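PDB 5T8V: sister chromatid cohesion protein from Chaetomium thermophilum, which probably acts as a cohesin loader that binds chromatin, here represented by its C-terminal fragment built of HEAT repeats. Local coordinates for residues A[90-93]-A[94-97]; A[147-150]-A[151-155]. All coordinates share one frame; numbering follows the deposited sequence.

Contact 1: A[90-93]-A[94-97]; sequences CDSA and LRQT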
ATOM      1  N   CYS A  90     -11.858 -63.283  34.517  1.00 28.84           N
ATOM      2  CA  CYS A  90     -11.491 -61.898  34.248  1.00 27.51           C
ATOM      3  C   CYS A  90     -11.552 -61.066  35.524  1.00 27.85           C
ATOM      4  O   CYS A  90     -10.632 -60.298  35.826  1.00 26.75           O
ATOM      5  CB  CYS A  90     -12.410 -61.309  33.176  1.00 27.29           C
ATOM      6  SG  CYS A  90     -12.228 -62.046  31.533  1.00 27.09           S
ATOM      7  N   ASP A  91     -12.634 -61.214  36.294  1.00 32.40           N
ATOM      8  CA  ASP A  91     -12.773 -60.430  37.515  1.00 33.94           C
ATOM      9  C   ASP A  91     -11.666 -60.752  38.509  1.00 33.97           C
ATOM     10  O   ASP A  91     -11.257 -59.881  39.284  1.00 33.01           O
ATOM     11  CB  ASP A  91     -14.143 -60.674  38.144  1.00 37.15           C
ATOM     12  CG  ASP A  91     -14.440 -59.713  39.280  1.00 40.37           C
ATOM     13  OD1 ASP A  91     -14.930 -58.598  39.002  1.00 41.05           O
ATOM     14  OD2 ASP A  91     -14.178 -60.070  40.448  1.00 42.52           O
ATOM     15  N   SER A  92     -11.171 -61.990  38.505  1.00 38.31           N
ATOM     16  CA  SER A  92     -10.050 -62.343  39.366  1.00 40.00           C
ATOM     17  C   SER A  92      -8.775 -61.651  38.902  1.00 38.27           C
ATOM     18  O   SER A  92      -8.055 -61.044  39.707  1.00 39.64           O
ATOM     19  CB  SER A  92      -9.864 -63.861  39.387  1.00 43.34           C
ATOM     20  OG  SER A  92     -11.011 -64.511  39.908  1.00 46.89           O
ATOM     21  N   ALA A  93      -8.482 -61.725  37.601  1.00 30.95           N
ATOM     22  CA  ALA A  93      -7.302 -61.046  37.076  1.00 28.91           C
ATOM     23  C   ALA A  93      -7.354 -59.547  37.340  1.00 27.99           C
ATOM     24  O   ALA A  93      -6.311 -58.914  37.539  1.00 27.00           O
ATOM     25  CB  ALA A  93      -7.162 -61.314  35.578  1.00 27.45           C
ATOM     26  N   LEU A  94      -8.553 -58.962  37.350  1.00 31.11           N
ATOM     27  CA  LEU A  94      -8.677 -57.528  37.582  1.00 32.28           C
ATOM     28  C   LEU A  94      -8.565 -57.186  39.063  1.00 34.94           C
ATOM     29  O   LEU A  94      -7.933 -56.186  39.425  1.00 35.87           O
ATOM     30  CB  LEU A  94     -10.003 -57.026  37.012  1.00 32.44           C
ATOM     31  CG  LEU A  94     -10.007 -56.915  35.488  1.00 31.77           C
ATOM     32  CD1 LEU A  94     -11.425 -56.896  34.933  1.00 32.61           C
ATOM     33  CD2 LEU A  94      -9.248 -55.671  35.071  1.00 30.76           C
ATOM     34  N   ARG A  95      -9.170 -57.998  39.933  1.00 33.63           N
ATOM     35  CA  ARG A  95      -9.020 -57.783  41.368  1.00 35.62           C
ATOM     36  C   ARG A  95      -7.573 -57.962  41.806  1.00 35.11           C
ATOM     37  O   ARG A  95      -7.148 -57.367  42.801  1.00 35.46           O
ATOM     38  CB  ARG A  95      -9.931 -58.736  42.144  1.00 38.74           C
ATOM     39  CG  ARG A  95     -11.404 -58.337  42.139  1.00 40.62           C
ATOM     40  CD  ARG A  95     -12.239 -59.215  43.065  1.00 44.04           C
ATOM     41  NE  ARG A  95     -12.447 -60.559  42.525  1.00 46.05           N
ATOM     42  CZ  ARG A  95     -11.657 -61.607  42.756  1.00 48.14           C
ATOM     43  NH1 ARG A  95     -10.582 -61.492  43.527  1.00 48.80           N
ATOM     44  NH2 ARG A  95     -11.946 -62.781  42.208  1.00 48.85           N
ATOM     45  N   GLN A  96      -6.802 -58.775  41.083  1.00 38.00           N
ATOM     46  CA  GLN A  96      -5.401 -58.969  41.440  1.00 39.52           C
ATOM     47  C   GLN A  96      -4.642 -57.647  41.429  1.00 39.15           C
ATOM     48  O   GLN A  96      -3.887 -57.344  42.359  1.00 40.26           O
ATOM     49  CB  GLN A  96      -4.751 -59.971  40.482  1.00 40.47           C
ATOM     50  CG  GLN A  96      -3.260 -60.188  40.712  1.00 41.96           C
ATOM     51  CD  GLN A  96      -2.954 -60.755  42.085  1.00 44.27           C
ATOM     52  OE1 GLN A  96      -3.832 -61.296  42.759  1.00 45.26           O
ATOM     53  NE2 GLN A  96      -1.701 -60.633  42.508  1.00 45.00           N
ATOM     54  N   THR A  97      -4.837 -56.842  40.382  1.00 40.00           N
ATOM     55  CA  THR A  97      -4.056 -55.628  40.171  1.00 40.73           C
ATOM     56  C   THR A  97      -4.852 -54.358  40.456  1.00 42.62           C
ATOM     57  O   THR A  97      -4.460 -53.275  40.011  1.00 42.58           O
ATOM     58  CB  THR A  97      -3.520 -55.591  38.739  1.00 38.09           C
ATOM     59  OG1 THR A  97      -4.615 -55.599  37.816  1.00 36.48           O
ATOM     60  CG2 THR A  97      -2.624 -56.791  38.465  1.00 38.16           C
TER
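D91 and R95 meet through their torsions: CG of D91 lies anti to the backbone N (chi1 -170°), CG of R95 anti to the carbonyl carbon, and the arginine chain then bends at chi3 (-73°), turning its head back along the helix. NE of R95 thereby donates to OD2 of D91 at 2.7 Å, the oxygen being met nearly along its C-O axis. NE to OD2 is the one bond of the salt bridge, and the planes of carboxylate and guanidinium, 48° apart, are not set for a flat two-pronged pairing. OD1 of D91 points to the Q154 side chain of helix 149-172, a weak contact only, since the orientation of that amide is doubtful. The folded arginine also lies over the backbone, with CA of S92 over one face of the guanidinium, toward its rim, and CG of R95 3.2 Å from D91 O. That same carbonyl accepts the backbone N-H of R95, with 2.9 Å from N to O, part of a run of i to i+4 bonds that includes L94 N to C90 O and Q96 N to S92 O. The hydroxyl of S92 is hydrogen-bonded to the carbonyl of R88, one turn back. L94 reaches Q154 and L158 of helix 149-172, while A93 packs on A129 of helix 120-136. This is an i to i+4 Asp-Arg salt bridge along an alpha-helix, toward the C-terminal end of helix 81-96 in a HEAT-repeat protein.

Contact 2: A[147-150]-A[151-155]; sequences YSEN and AIEQA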
ATOM      1  N   TYR A 147     -23.505 -58.502  31.910  1.00 46.42           N
ATOM      2  CA  TYR A 147     -23.239 -57.074  32.019  1.00 46.19           C
ATOM      3  C   TYR A 147     -23.007 -56.731  33.482  1.00 48.25           C
ATOM      4  O   TYR A 147     -23.791 -57.131  34.348  1.00 51.48           O
ATOM      5  CB  TYR A 147     -24.404 -56.253  31.461  1.00 48.07           C
ATOM      6  CG  TYR A 147     -24.704 -56.526  30.004  1.00 48.55           C
ATOM      7  CD1 TYR A 147     -25.485 -57.613  29.627  1.00 50.43           C
ATOM      8  CD2 TYR A 147     -24.212 -55.695  29.006  1.00 47.20           C
ATOM      9  CE1 TYR A 147     -25.763 -57.865  28.297  1.00 50.62           C
ATOM     10  CE2 TYR A 147     -24.485 -55.940  27.675  1.00 47.88           C
ATOM     11  CZ  TYR A 147     -25.260 -57.025  27.326  1.00 49.83           C
ATOM     12  OH  TYR A 147     -25.532 -57.267  25.999  1.00 51.05           O
ATOM     13  N   SER A 148     -21.929 -55.999  33.755  1.00 25.96           N
ATOM     14  CA  SER A 148     -21.619 -55.557  35.110  1.00 26.57           C
ATOM     15  C   SER A 148     -21.007 -54.169  35.046  1.00 25.62           C
ATOM     16  O   SER A 148     -19.999 -53.963  34.363  1.00 24.04           O
ATOM     17  CB  SER A 148     -20.662 -56.528  35.810  1.00 26.43           C
ATOM     18  OG  SER A 148     -19.333 -56.347  35.358  1.00 24.68           O
ATOM     19  N   GLU A 149     -21.617 -53.219  35.758  1.00 62.87           N
ATOM     20  CA  GLU A 149     -21.044 -51.882  35.854  1.00 63.08           C
ATOM     21  C   GLU A 149     -19.648 -51.926  36.463  1.00 60.84           C
ATOM     22  O   GLU A 149     -18.774 -51.133  36.087  1.00 60.52           O
ATOM     23  CB  GLU A 149     -21.966 -50.985  36.686  1.00 67.82           C
ATOM     24  CG  GLU A 149     -22.113 -49.563  36.164  1.00 69.46           C
ATOM     25  CD  GLU A 149     -20.872 -48.718  36.383  1.00 71.57           C
ATOM     26  OE1 GLU A 149     -20.080 -49.046  37.291  1.00 74.70           O
ATOM     27  OE2 GLU A 149     -20.691 -47.726  35.647  1.00 69.95           O
ATOM     28  N   ASN A 150     -19.416 -52.861  37.387  1.00 40.53           N
ATOM     29  CA  ASN A 150     -18.132 -52.928  38.074  1.00 37.45           C
ATOM     30  C   ASN A 150     -17.006 -53.297  37.116  1.00 33.22           C
ATOM     31  O   ASN A 150     -15.882 -52.808  37.261  1.00 31.89           O
ATOM     32  CB  ASN A 150     -18.206 -53.931  39.223  1.00 38.55           C
ATOM     33  CG  ASN A 150     -16.931 -53.970  40.040  1.00 38.34           C
ATOM     34  OD1 ASN A 150     -16.613 -53.024  40.760  1.00 39.28           O
ATOM     35  ND2 ASN A 150     -16.197 -55.071  39.937  1.00 37.90           N
ATOM     36  N   ALA A 151     -17.280 -54.163  36.138  1.00 27.70           N
ATOM     37  CA  ALA A 151     -16.252 -54.504  35.159  1.00 24.18           C
ATOM     38  C   ALA A 151     -15.836 -53.269  34.371  1.00 22.35           C
ATOM     39  O   ALA A 151     -14.640 -53.018  34.167  1.00 21.32           O
ATOM     40  CB  ALA A 151     -16.756 -55.601  34.221  1.00 23.97           C
ATOM     41  N   ILE A 152     -16.814 -52.481  33.921  1.00 21.59           N
ATOM     42  CA  ILE A 152     -16.503 -51.212  33.272  1.00 20.46           C
ATOM     43  C   ILE A 152     -15.656 -50.348  34.194  1.00 21.29           C
ATOM     44  O   ILE A 152     -14.670 -49.738  33.765  1.00 21.17           O
ATOM     45  CB  ILE A 152     -17.797 -50.489  32.851  1.00 21.28           C
ATOM     46  CG1 ILE A 152     -18.564 -51.334  31.831  1.00 21.19           C
ATOM     47  CG2 ILE A 152     -17.475 -49.117  32.261  1.00 21.00           C
ATOM     48  CD1 ILE A 152     -19.935 -50.806  31.491  1.00 22.29           C
ATOM     49  N   GLU A 153     -16.019 -50.285  35.477  1.00 33.16           N
ATOM     50  CA  GLU A 153     -15.255 -49.472  36.418  1.00 34.63           C
ATOM     51  C   GLU A 153     -13.799 -49.925  36.475  1.00 31.80           C
ATOM     52  O   GLU A 153     -12.876 -49.102  36.439  1.00 29.57           O
ATOM     53  CB  GLU A 153     -15.901 -49.541  37.803  1.00 39.94           C
ATOM     54  CG  GLU A 153     -15.707 -48.286  38.636  1.00 45.62           C
ATOM     55  CD  GLU A 153     -16.413 -47.083  38.041  1.00 49.67           C
ATOM     56  OE1 GLU A 153     -17.376 -47.281  37.269  1.00 49.66           O
ATOM     57  OE2 GLU A 153     -16.004 -45.942  38.340  1.00 52.13           O
ATOM     58  N   GLN A 154     -13.576 -51.239  36.562  1.00 34.89           N
ATOM     59  CA  GLN A 154     -12.218 -51.768  36.610  1.00 33.48           C
ATOM     60  C   GLN A 154     -11.447 -51.415  35.344  1.00 30.65           C
ATOM     61  O   GLN A 154     -10.308 -50.937  35.407  1.00 30.52           O
ATOM     62  CB  GLN A 154     -12.258 -53.285  36.808  1.00 34.47           C
ATOM     63  CG  GLN A 154     -12.850 -53.724  38.137  1.00 38.10           C
ATOM     64  CD  GLN A 154     -13.129 -55.216  38.190  1.00 40.26           C
ATOM     65  OE1 GLN A 154     -13.414 -55.845  37.169  1.00 39.49           O
ATOM     66  NE2 GLN A 154     -13.047 -55.790  39.385  1.00 42.86           N
ATOM     67  N   ALA A 155     -12.054 -51.651  34.178  1.00 18.36           N
ATOM     68  CA  ALA A 155     -11.394 -51.318  32.919  1.00 17.32           C
ATOM     69  C   ALA A 155     -11.011 -49.844  32.880  1.00 17.43           C
ATOM     70  O   ALA A 155      -9.882 -49.489  32.514  1.00 16.96           O
ATOM     71  CB  ALA A 155     -12.308 -51.671  31.746  1.00 17.01           C
TER
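Helix 149-172 opens with a serine N-cap, in which S148 accepts from A151. OG of S148 sits between its backbone N and carbonyl carbon (chi1 77°), a rotation that carries it over the start of the helix to take the N-H of A151, with 3.1 Å from OG to N. The carbonyl oxygen of S148 adds a weak second bond to the same N-H, so one early amide of the helix is held from two sources. Regular helical bonding follows, E153 N to E149 O at 2.9 Å and Q154 N to N150 O at 2.9 Å. Along this turn the like-charged carboxylates of E149 and E153 lie near each other, but E149 is poorly ordered and their separation should not be pressed. N150, its CG anti to the backbone N (chi1 -176°), brings its amide beside that of Q154, the two planes 58° apart; the end of Q154 is probably turned over in the model, so which of its atoms faces N150 is not settled. CG of Q154 also rests 3.3 Å from the carbonyl oxygen of N150, and the side chain lies against L94 and R95 of helix 81-96. An alanine in place of Q154 would probably leave the N150 amide with less to hold its rotation and open a gap against L94. Around the turn, N150 and Q154 face helix 81-96, A151, I152 and A155 pack on helix 120-136, and E149 and I152 touch V220 of helix 218-232.

Contact 1 comes first along the chain, toward the C-terminal end of helix 81-96, and contact 2 follows at the N-terminal start of helix 149-172. Each lies within one continuous stretch, so neither closes a long loop; they stand in series, with no nesting or crossing. Between them the chain passes through helices 112-117 and 120-136, and the latter packs against both contacts. Their centres are about 11 Å apart, and the two touch directly: the side chain of L94 packs on that of Q154, and D91 lies against N150. The end of one helix is thus joined to the start of another, near the N terminus of the fragment.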